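PDB 3D3Z: actibind from Aspergillus niger, which cleaves RNA as a T2-family ribonuclease, probably with little base specificity and a preference for adenylic acid. Local coordinates for residues A[84-95]-A[137-148]. Numbering follows the deposited sequence.
Sequences RTELLSYMKEYW and GDFFQQVVDLFK. With EDO (1,2-ethanediol), chain F.
Helices 85-94 and 134-147 of the RNase T2 fold, their facing segments crossing at 55°, pack through a knob-into-hole contact: Leu87 enters a hole formed by Gly137, Phe140, Gln141 and Val144. Its branched end suits the hole, CD1 meeting Val144 CG2 at 3.6 Å while CD2 lies by the backbone N of Gln141. At the N-cap, Arg84 has an extended chain that reaches the Gly137-Asp138 peptide. Gly137, lacking a side chain, lets the guanidinium lie flat on the backbone, Arg84 CZ 3.4 Å from Gly137 C. NH1 and NH2 both donate to Asp138 OD1 in a salt bridge, Arg84 NH2 to Asp138 OD1 being 2.9 Å; Tyr127 holds Asp138 OD2 and Gln82 binds Arg84 NE. A water links Arg84 NH1 to Gln141 OE1.

In this α+β fold the helices border the antiparallel sheet, and Phe147 and Val143 also touch Ile50 of strand 49-56. Tyr90, its CG anti to the backbone N (chi1 -176°), extends along Val144 and brings OH to the edge of the Phe147 ring, 3.4 Å from Phe147 CD2. Met91's unbranched thioether, bent at chi3, brings CE to Phe140 CD1, an oblique Met-aromatic contact; Phe140 CD1 also meets Trp95 CZ3. The broad indole reaches Val143 too, near Glu111, a predicted active-site residue.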
loop_
_atom_site.group_PDB
_atom_site.type_symbol
_atom_site.label_atom_id
_atom_site.label_comp_id
_atom_site.label_asym_id
_atom_site.label_seq_id
_atom_site.Cartn_x
_atom_site.Cartn_y
_atom_site.Cartn_z
ATOM N N ARG A 84 -7.135 -16.143 9.914
ATOM C CA ARG A 84 -5.983 -15.258 9.669
ATOM C C ARG A 84 -5.777 -14.352 10.867
ATOM O O ARG A 84 -5.795 -13.096 10.781
ATOM C CB ARG A 84 -6.184 -14.457 8.395
ATOM C CG ARG A 84 -6.518 -15.335 7.195
ATOM C CD ARG A 84 -6.391 -14.549 5.955
ATOM N NE ARG A 84 -7.057 -15.125 4.801
ATOM C CZ ARG A 84 -6.486 -15.391 3.632
ATOM N NH1 ARG A 84 -5.198 -15.187 3.454
ATOM N NH2 ARG A 84 -7.230 -15.874 2.645
ATOM N N THR A 85 -5.575 -15.021 11.997
ATOM C CA THR A 85 -5.482 -14.389 13.320
ATOM C C THR A 85 -4.186 -13.568 13.491
ATOM O O THR A 85 -4.222 -12.478 14.088
ATOM C CB THR A 85 -5.680 -15.437 14.464
ATOM O OG1 THR A 85 -4.718 -16.487 14.326
ATOM C CG2 THR A 85 -7.097 -16.010 14.452
ATOM N N GLU A 86 -3.055 -14.052 12.988
ATOM C CA GLU A 86 -1.820 -13.274 13.071
ATOM C C GLU A 86 -1.880 -12.051 12.158
ATOM O O GLU A 86 -1.359 -10.985 12.508
ATOM C CB GLU A 86 -0.575 -14.105 12.748
ATOM C CG GLU A 86 -0.275 -15.184 13.770
ATOM C CD GLU A 86 0.483 -14.722 14.995
ATOM O OE1 GLU A 86 0.265 -13.601 15.527
ATOM O OE2 GLU A 86 1.301 -15.564 15.461
ATOM N N LEU A 87 -2.510 -12.209 10.990
ATOM C CA LEU A 87 -2.713 -11.108 10.089
ATOM C C LEU A 87 -3.591 -10.016 10.692
ATOM O O LEU A 87 -3.236 -8.842 10.604
ATOM C CB LEU A 87 -3.348 -11.577 8.766
ATOM C CG LEU A 87 -3.809 -10.553 7.723
ATOM C CD1 LEU A 87 -2.588 -9.770 7.156
ATOM C CD2 LEU A 87 -4.512 -11.260 6.624
ATOM N N LEU A 88 -4.726 -10.407 11.302
ATOM C CA LEU A 88 -5.586 -9.432 11.918
ATOM C C LEU A 88 -4.867 -8.674 13.069
ATOM O O LEU A 88 -4.988 -7.466 13.146
ATOM C CB LEU A 88 -6.900 -10.066 12.386
ATOM C CG LEU A 88 -8.025 -9.252 13.015
ATOM C CD1 LEU A 88 -8.571 -8.091 12.166
ATOM C CD2 LEU A 88 -9.194 -10.258 13.369
ATOM N N SER A 89 -4.100 -9.380 13.899
ATOM C CA SER A 89 -3.289 -8.793 14.983
ATOM C C SER A 89 -2.270 -7.781 14.416
ATOM O O SER A 89 -2.141 -6.637 14.907
ATOM C CB SER A 89 -2.508 -9.892 15.713
ATOM O OG SER A 89 -3.366 -10.725 16.463
ATOM N N TYR A 90 -1.586 -8.211 13.367
ATOM C CA TYR A 90 -0.671 -7.357 12.662
ATOM C C TYR A 90 -1.397 -6.108 12.055
ATOM O O TYR A 90 -0.870 -4.987 12.118
ATOM C CB TYR A 90 0.101 -8.137 11.592
ATOM C CG TYR A 90 1.160 -7.325 10.863
ATOM C CD1 TYR A 90 2.503 -7.440 11.196
ATOM C CD2 TYR A 90 0.822 -6.494 9.783
ATOM C CE1 TYR A 90 3.475 -6.688 10.539
ATOM C CE2 TYR A 90 1.787 -5.709 9.129
ATOM C CZ TYR A 90 3.107 -5.836 9.515
ATOM O OH TYR A 90 4.079 -5.127 8.879
ATOM N N MET A 91 -2.574 -6.283 11.457
ATOM C CA MET A 91 -3.295 -5.147 10.953
ATOM C C MET A 91 -3.714 -4.122 12.006
ATOM O O MET A 91 -3.719 -2.875 11.748
ATOM C CB MET A 91 -4.497 -5.594 10.137
ATOM C CG MET A 91 -4.120 -6.317 8.839
ATOM S SD MET A 91 -5.537 -7.112 8.077
ATOM C CE MET A 91 -6.820 -5.818 8.101
ATOM N N LYS A 92 -4.111 -4.610 13.180
ATOM C CA LYS A 92 -4.375 -3.725 14.290
ATOM C C LYS A 92 -3.177 -2.842 14.673
ATOM O O LYS A 92 -3.345 -1.669 15.014
ATOM C CB LYS A 92 -4.813 -4.545 15.495
ATOM C CG LYS A 92 -6.209 -5.095 15.346
ATOM C CD LYS A 92 -6.541 -6.026 16.513
ATOM C CE LYS A 92 -7.913 -6.719 16.408
ATOM N NZ LYS A 92 -8.044 -8.025 17.177
ATOM N N GLU A 93 -1.974 -3.401 14.565
ATOM C CA GLU A 93 -0.735 -2.716 14.904
ATOM C C GLU A 93 -0.218 -1.774 13.782
ATOM O O GLU A 93 0.081 -0.608 14.043
ATOM C CB GLU A 93 0.338 -3.754 15.288
ATOM C CG GLU A 93 1.709 -3.162 15.499
ATOM C CD GLU A 93 1.789 -2.106 16.615
ATOM O OE1 GLU A 93 0.859 -1.961 17.392
ATOM O OE2 GLU A 93 2.775 -1.398 16.650
ATOM N N TYR A 94 -0.220 -2.290 12.553
ATOM C CA TYR A 94 0.445 -1.671 11.414
ATOM C C TYR A 94 -0.493 -1.128 10.343
ATOM O O TYR A 94 -0.031 -0.412 9.497
ATOM C CB TYR A 94 1.520 -2.593 10.808
ATOM C CG TYR A 94 2.747 -2.851 11.673
ATOM C CD1 TYR A 94 3.797 -1.952 11.717
ATOM C CD2 TYR A 94 2.896 -4.046 12.369
ATOM C CE1 TYR A 94 4.916 -2.211 12.495
ATOM C CE2 TYR A 94 3.990 -4.281 13.173
ATOM C CZ TYR A 94 5.001 -3.366 13.221
ATOM O OH TYR A 94 6.107 -3.587 14.015
ATOM N N TRP A 95 -1.790 -1.421 10.437
ATOM C CA TRP A 95 -2.800 -0.847 9.561
ATOM C C TRP A 95 -3.918 -0.173 10.405
ATOM O O TRP A 95 -5.122 -0.244 10.108
ATOM C CB TRP A 95 -3.334 -1.925 8.660
ATOM C CG TRP A 95 -3.980 -1.447 7.435
ATOM C CD1 TRP A 95 -4.541 -0.224 7.202
ATOM C CD2 TRP A 95 -4.174 -2.210 6.240
ATOM N NE1 TRP A 95 -5.051 -0.157 5.940
ATOM C CE2 TRP A 95 -4.860 -1.368 5.327
ATOM C CE3 TRP A 95 -3.849 -3.541 5.857
ATOM C CZ2 TRP A 95 -5.187 -1.792 4.019
ATOM C CZ3 TRP A 95 -4.164 -3.957 4.541
ATOM C CH2 TRP A 95 -4.879 -3.103 3.682
ATOM N N GLY A 137 -9.266 -11.982 2.096
ATOM C CA GLY A 137 -8.171 -12.267 3.007
ATOM C C GLY A 137 -6.803 -12.258 2.343
ATOM O O GLY A 137 -5.813 -11.781 2.947
ATOM N N ASP A 138 -6.729 -12.815 1.129
ATOM C CA ASP A 138 -5.476 -12.847 0.397
ATOM C C ASP A 138 -4.960 -11.412 0.105
ATOM O O ASP A 138 -3.732 -11.176 0.099
ATOM C CB ASP A 138 -5.601 -13.592 -0.924
ATOM C CG ASP A 138 -5.632 -15.130 -0.762
ATOM O OD1 ASP A 138 -5.403 -15.686 0.344
ATOM O OD2 ASP A 138 -5.863 -15.728 -1.820
ATOM N N PHE A 139 -5.887 -10.508 -0.209
ATOM C CA PHE A 139 -5.596 -9.097 -0.475
ATOM C C PHE A 139 -4.932 -8.459 0.761
ATOM O O PHE A 139 -3.793 -7.975 0.681
ATOM C CB PHE A 139 -6.851 -8.351 -0.931
ATOM C CG PHE A 139 -6.724 -6.817 -0.807
ATOM C CD1 PHE A 139 -6.180 -6.058 -1.839
ATOM C CD2 PHE A 139 -7.101 -6.174 0.339
ATOM C CE1 PHE A 139 -6.056 -4.689 -1.715
ATOM C CE2 PHE A 139 -7.013 -4.784 0.462
ATOM C CZ PHE A 139 -6.481 -4.057 -0.586
ATOM N N PHE A 140 -5.542 -8.593 1.922
ATOM C CA PHE A 140 -4.993 -8.048 3.163
ATOM C C PHE A 140 -3.641 -8.616 3.463
ATOM O O PHE A 140 -2.707 -7.853 3.665
ATOM C CB PHE A 140 -5.969 -8.219 4.296
ATOM C CG PHE A 140 -7.089 -7.235 4.208
ATOM C CD1 PHE A 140 -6.879 -5.909 4.600
ATOM C CD2 PHE A 140 -8.312 -7.561 3.665
ATOM C CE1 PHE A 140 -7.833 -4.954 4.465
ATOM C CE2 PHE A 140 -9.288 -6.600 3.536
ATOM C CZ PHE A 140 -9.046 -5.280 3.955
ATOM N N GLN A 141 -3.500 -9.933 3.316
ATOM C CA GLN A 141 -2.172 -10.581 3.379
ATOM C C GLN A 141 -1.134 -10.004 2.393
ATOM O O GLN A 141 -0.019 -9.725 2.798
ATOM C CB GLN A 141 -2.260 -12.125 3.241
ATOM C CG GLN A 141 -0.922 -12.803 3.614
ATOM C CD GLN A 141 -0.499 -12.600 5.051
ATOM O OE1 GLN A 141 -1.168 -13.066 5.971
ATOM N NE2 GLN A 141 0.681 -12.026 5.255
ATOM N N GLN A 142 -1.515 -9.805 1.144
ATOM C CA GLN A 142 -0.613 -9.294 0.085
ATOM C C GLN A 142 -0.134 -7.861 0.434
ATOM O O GLN A 142 1.026 -7.553 0.342
ATOM C CB GLN A 142 -1.367 -9.292 -1.242
ATOM C CG GLN A 142 -0.546 -8.884 -2.460
ATOM C CD GLN A 142 0.670 -9.725 -2.701
ATOM O OE1 GLN A 142 0.605 -10.947 -2.641
ATOM N NE2 GLN A 142 1.780 -9.084 -2.986
ATOM N N VAL A 143 -1.070 -6.993 0.837
ATOM C CA VAL A 143 -0.714 -5.592 1.238
ATOM C C VAL A 143 0.356 -5.629 2.323
ATOM O O VAL A 143 1.441 -4.986 2.249
ATOM C CB VAL A 143 -1.959 -4.787 1.706
ATOM C CG1 VAL A 143 -1.512 -3.351 2.119
ATOM C CG2 VAL A 143 -2.994 -4.776 0.617
ATOM N N VAL A 144 0.101 -6.453 3.319
ATOM C CA VAL A 144 1.022 -6.640 4.445
ATOM C C VAL A 144 2.371 -7.158 3.974
ATOM O O VAL A 144 3.435 -6.633 4.367
ATOM C CB VAL A 144 0.423 -7.567 5.561
ATOM C CG1 VAL A 144 1.545 -8.102 6.533
ATOM C CG2 VAL A 144 -0.664 -6.804 6.392
ATOM N N ASP A 145 2.338 -8.171 3.096
ATOM C CA ASP A 145 3.584 -8.748 2.590
ATOM C C ASP A 145 4.456 -7.684 1.882
ATOM O O ASP A 145 5.661 -7.627 2.089
ATOM C CB ASP A 145 3.313 -9.913 1.620
ATOM C CG ASP A 145 2.779 -11.158 2.314
ATOM O OD1 ASP A 145 2.884 -11.276 3.543
ATOM O OD2 ASP A 145 2.310 -12.032 1.584
ATOM N N LEU A 146 3.827 -6.867 1.059
ATOM C CA LEU A 146 4.546 -5.809 0.310
ATOM C C LEU A 146 5.016 -4.688 1.243
ATOM O O LEU A 146 6.179 -4.264 1.199
ATOM C CB LEU A 146 3.635 -5.271 -0.759
ATOM C CG LEU A 146 4.299 -4.428 -1.829
ATOM C CD1 LEU A 146 5.368 -5.217 -2.611
ATOM C CD2 LEU A 146 3.184 -3.939 -2.745
ATOM N N PHE A 147 4.129 -4.250 2.116
ATOM C CA PHE A 147 4.507 -3.256 3.147
ATOM C C PHE A 147 5.747 -3.661 3.919
ATOM O O PHE A 147 6.648 -2.826 4.168
ATOM C CB PHE A 147 3.345 -3.066 4.098
ATOM C CG PHE A 147 3.646 -2.186 5.279
ATOM C CD1 PHE A 147 3.723 -0.819 5.152
ATOM C CD2 PHE A 147 3.757 -2.722 6.518
ATOM C CE1 PHE A 147 3.948 -0.013 6.240
ATOM C CE2 PHE A 147 3.994 -1.940 7.648
ATOM C CZ PHE A 147 4.101 -0.535 7.500
ATOM N N LYS A 148 5.828 -4.940 4.315
ATOM C CA LYS A 148 7.010 -5.419 5.051
ATOM C C LYS A 148 8.315 -5.174 4.296
ATOM O O LYS A 148 9.374 -5.074 4.901
ATOM C CB LYS A 148 6.894 -6.896 5.413
ATOM C CG LYS A 148 5.903 -7.157 6.519
ATOM C CD LYS A 148 5.602 -8.604 6.600
ATOM C CE LYS A 148 4.930 -8.911 7.862
ATOM N NZ LYS A 148 4.856 -10.378 8.076
HETATM C C1 EDO F . -2.154 1.608 18.244
HETATM O O1 EDO F . -2.009 2.948 17.733
HETATM C C2 EDO F . -2.149 0.636 17.064
HETATM O O2 EDO F . -1.069 0.895 16.148
HETATM O O HOH W 1 -3.195 -15.030 5.401
#